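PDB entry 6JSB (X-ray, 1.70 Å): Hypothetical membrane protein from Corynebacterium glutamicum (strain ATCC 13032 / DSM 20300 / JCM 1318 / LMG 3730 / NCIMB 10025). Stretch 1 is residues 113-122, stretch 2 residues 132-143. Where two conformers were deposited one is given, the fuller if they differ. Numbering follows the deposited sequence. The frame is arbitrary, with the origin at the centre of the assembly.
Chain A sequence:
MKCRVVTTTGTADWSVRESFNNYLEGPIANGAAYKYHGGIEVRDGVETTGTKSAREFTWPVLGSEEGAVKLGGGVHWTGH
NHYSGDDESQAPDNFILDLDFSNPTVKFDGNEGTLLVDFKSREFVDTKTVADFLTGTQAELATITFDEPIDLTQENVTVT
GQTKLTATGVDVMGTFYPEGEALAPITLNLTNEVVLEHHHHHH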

# COMPACT_ATOMS: atom_id res chain seq x y z
N GLY A 113 12.76 8.87 2.12
CA GLY A 113 12.48 7.75 1.25
C GLY A 113 11.29 8.00 0.34
O GLY A 113 10.71 9.10 0.32
N THR A 114 10.98 6.98 -0.44
CA THR A 114 9.88 7.04 -1.41
C THR A 114 9.21 5.68 -1.33
O THR A 114 9.88 4.64 -1.32
N LEU A 115 7.88 5.69 -1.32
CA LEU A 115 7.12 4.44 -1.29
C LEU A 115 6.65 4.19 -2.73
O LEU A 115 5.85 4.96 -3.26
N LEU A 116 7.18 3.13 -3.36
CA LEU A 116 6.77 2.70 -4.69
C LEU A 116 5.74 1.59 -4.56
O LEU A 116 5.83 0.77 -3.65
N VAL A 117 4.76 1.55 -5.47
CA VAL A 117 3.78 0.47 -5.40
C VAL A 117 3.33 0.13 -6.80
O VAL A 117 3.29 0.96 -7.68
N ASP A 118 2.97 -1.15 -7.00
CA ASP A 118 2.23 -1.53 -8.19
C ASP A 118 0.75 -1.25 -7.93
O ASP A 118 0.20 -1.68 -6.89
N PHE A 119 0.11 -0.48 -8.81
CA PHE A 119 -1.30 -0.11 -8.52
C PHE A 119 -2.17 -0.35 -9.73
O PHE A 119 -1.72 -0.37 -10.88
N LYS A 120 -3.45 -0.62 -9.41
CA LYS A 120 -4.47 -0.71 -10.44
C LYS A 120 -5.70 -0.09 -9.79
O LYS A 120 -6.18 -0.59 -8.75
N SER A 121 -6.17 1.04 -10.32
CA SER A 121 -7.25 1.77 -9.66
C SER A 121 -8.18 2.39 -10.70
O SER A 121 -7.70 3.09 -11.59
N ARG A 122 -9.49 2.18 -10.59
CA ARG A 122 -10.36 2.91 -11.52
C ARG A 122 -10.27 4.41 -11.28
O ARG A 122 -10.35 4.89 -10.13
N ASP A 132 -12.36 3.12 -16.52
CA ASP A 132 -11.26 2.22 -16.82
C ASP A 132 -10.17 2.32 -15.73
O ASP A 132 -9.96 3.37 -15.11
N PHE A 133 -9.46 1.21 -15.53
CA PHE A 133 -8.35 1.23 -14.58
C PHE A 133 -7.16 2.09 -15.04
O PHE A 133 -6.72 2.01 -16.20
N LEU A 134 -6.64 2.89 -14.11
CA LEU A 134 -5.30 3.48 -14.20
C LEU A 134 -4.35 2.44 -13.61
O LEU A 134 -4.67 1.77 -12.61
N THR A 135 -3.17 2.28 -14.22
CA THR A 135 -2.24 1.29 -13.70
C THR A 135 -0.83 1.89 -13.68
O THR A 135 -0.49 2.79 -14.47
N GLY A 136 -0.01 1.32 -12.80
CA GLY A 136 1.40 1.69 -12.73
C GLY A 136 2.20 0.58 -12.08
O GLY A 136 1.71 -0.12 -11.18
N THR A 137 3.42 0.39 -12.54
CA THR A 137 4.33 -0.58 -11.94
C THR A 137 5.40 0.18 -11.18
O THR A 137 6.09 1.02 -11.78
N GLN A 138 5.52 -0.10 -9.87
CA GLN A 138 6.50 0.59 -8.99
C GLN A 138 6.40 2.09 -9.16
O GLN A 138 7.42 2.82 -9.32
N ALA A 139 5.17 2.57 -9.10
CA ALA A 139 4.94 4.01 -9.20
C ALA A 139 5.17 4.69 -7.85
O ALA A 139 4.91 4.10 -6.80
N GLU A 140 5.57 5.98 -7.89
CA GLU A 140 5.81 6.71 -6.61
C GLU A 140 4.47 7.17 -6.04
O GLU A 140 3.88 8.13 -6.55
N LEU A 141 4.04 6.50 -4.96
CA LEU A 141 2.78 6.82 -4.31
C LEU A 141 2.97 7.87 -3.23
O LEU A 141 2.08 8.70 -3.02
N ALA A 142 4.09 7.82 -2.50
CA ALA A 142 4.24 8.71 -1.36
C ALA A 142 5.70 9.01 -1.15
O ALA A 142 6.56 8.15 -1.46
N THR A 143 5.99 10.18 -0.55
CA THR A 143 7.33 10.46 -0.04
C THR A 143 7.34 10.15 1.45
O THR A 143 6.29 10.06 2.08

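Stretch 1 is one strand pairing antiparallel with two strands of stretch 2, which turns a corner at Thr-137 and Gln-138. Most paired side chains lie on one face of the sheet or the other; Leu-141 instead points toward stretch 1.

Apolar contacts gather on the face of Leu-115, Val-117 and Phe-119. Phe-119 (chi1 p) folds its ring across the partner strand, over Gly-136. A CB there would clash with Phe-119 CE2, so the glycine leaves room for the ring. Phe-119 CE2 meets Ala-139 CB at 3.6 Å, near the ring plane, and Phe-119 CE1 lies 3.9 Å from Leu-134 CB. Val-117 (m) places CG2 3.8 Å from CB of Leu-141 (t, p). Leu-115 CB sits 4.2 Å from Ala-142 CB. On the other face, Leu-116 (m, t) brings CD2 to 3.5 Å from Glu-140 CG.

The ring of Phe-133 (m) is sandwiched. Extended Lys-120 (all t) covers one face, with CE 3.7 Å from the Phe-133 ring centroid and NZ in cation-pi range. On the opposite face, the Arg-122 guanidinium stacks with its centre 4.1 Å from that of the ring.

The polar partners meet at the corner. Asp-118 (m) OD1 accepts hydrogen bonds from Gln-138 N (2.8 Å) and Gln-138 NE2 (2.9 Å). Asp-118 OD2 is satisfied elsewhere in the structure.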

# COMPACT_ATOMS: atom_id res chain seq x y z
CB THR A 114 10.33 7.28 -2.85
OG1 THR A 114 11.16 8.48 -2.90
CG2 THR A 114 9.10 7.50 -3.72
CB LEU A 115 5.92 4.55 -0.35
CG LEU A 115 5.08 3.27 -0.16
CD1 LEU A 115 5.90 2.11 0.33
CD2 LEU A 115 3.97 3.65 0.85
CB LEU A 116 7.95 2.16 -5.49
CG LEU A 116 9.18 3.06 -5.52
CD1 LEU A 116 10.27 2.45 -6.43
CD2 LEU A 116 8.80 4.37 -6.02
CB VAL A 117 2.50 0.80 -4.56
CG1 VAL A 117 2.82 0.93 -3.08
CG2 VAL A 117 1.74 2.00 -5.10
CB ASP A 118 2.36 -3.02 -8.49
CG ASP A 118 3.76 -3.46 -8.81
OD1 ASP A 118 4.66 -2.62 -9.04
OD2 ASP A 118 3.96 -4.70 -8.82
CB PHE A 119 -1.51 1.37 -8.06
CG PHE A 119 -1.33 2.39 -9.16
CD1 PHE A 119 -2.41 2.77 -9.95
CD2 PHE A 119 -0.11 2.95 -9.36
CE1 PHE A 119 -2.27 3.69 -11.01
CE2 PHE A 119 0.05 3.91 -10.39
CZ PHE A 119 -1.02 4.26 -11.22
CB LYS A 120 -4.69 -2.21 -10.82
CG LYS A 120 -5.78 -2.47 -11.85
CD LYS A 120 -6.02 -4.02 -11.92
CE LYS A 120 -7.08 -4.44 -12.98
NZ LYS A 120 -7.66 -5.76 -12.59
CB SER A 121 -6.65 2.89 -8.79
OG SER A 121 -7.69 3.60 -8.11
CB ARG A 122 -11.82 2.48 -11.35
CG ARG A 122 -12.05 1.01 -11.65
CD ARG A 122 -13.57 0.76 -11.73
NE ARG A 122 -13.89 -0.66 -11.88
CZ ARG A 122 -13.79 -1.37 -13.01
NH1 ARG A 122 -13.33 -0.81 -14.17
NH2 ARG A 122 -14.18 -2.66 -13.00
CB ASP A 132 -10.63 2.56 -18.17
CG ASP A 132 -11.52 2.15 -19.36
OD1 ASP A 132 -11.56 2.87 -20.38
OD2 ASP A 132 -12.18 1.15 -19.22
CB PHE A 133 -7.86 -0.18 -14.37
CG PHE A 133 -8.83 -1.04 -13.62
CD1 PHE A 133 -8.92 -0.92 -12.26
CD2 PHE A 133 -9.63 -1.94 -14.28
CE1 PHE A 133 -9.80 -1.72 -11.54
CE2 PHE A 133 -10.55 -2.77 -13.57
CZ PHE A 133 -10.63 -2.65 -12.19
CB LEU A 134 -5.23 4.77 -13.36
CG LEU A 134 -6.33 5.80 -13.64
CD1 LEU A 134 -6.34 6.93 -12.65
CD2 LEU A 134 -6.10 6.35 -15.01
CB THR A 135 -2.21 -0.03 -14.50
OG1 THR A 135 -1.79 0.22 -15.87
CG2 THR A 135 -3.60 -0.73 -14.52
CB THR A 137 4.97 -1.44 -13.03
OG1 THR A 137 3.93 -2.20 -13.68
CG2 THR A 137 6.02 -2.39 -12.41
CB GLN A 138 7.92 0.10 -9.23
CG GLN A 138 8.05 -1.41 -8.96
CD GLN A 138 7.90 -1.71 -7.50
OE1 GLN A 138 8.78 -1.38 -6.71
NE2 GLN A 138 6.79 -2.31 -7.13
CB ALA A 139 3.52 4.25 -9.68
CB GLU A 140 6.71 7.92 -6.85
CG GLU A 140 8.03 7.52 -7.44
CD GLU A 140 8.96 8.75 -7.69
OE1 GLU A 140 10.04 8.49 -8.20
OE2 GLU A 140 8.62 9.90 -7.29
CB LEU A 141 2.20 5.55 -3.69
CG LEU A 141 0.88 5.77 -2.96
CD1 LEU A 141 -0.27 6.01 -3.90
CD2 LEU A 141 0.55 4.55 -2.03
CB ALA A 142 3.65 8.09 -0.04
CB THR A 143 7.75 11.92 -0.26
OG1 THR A 143 6.76 12.77 0.29
CG2 THR A 143 7.85 12.18 -1.79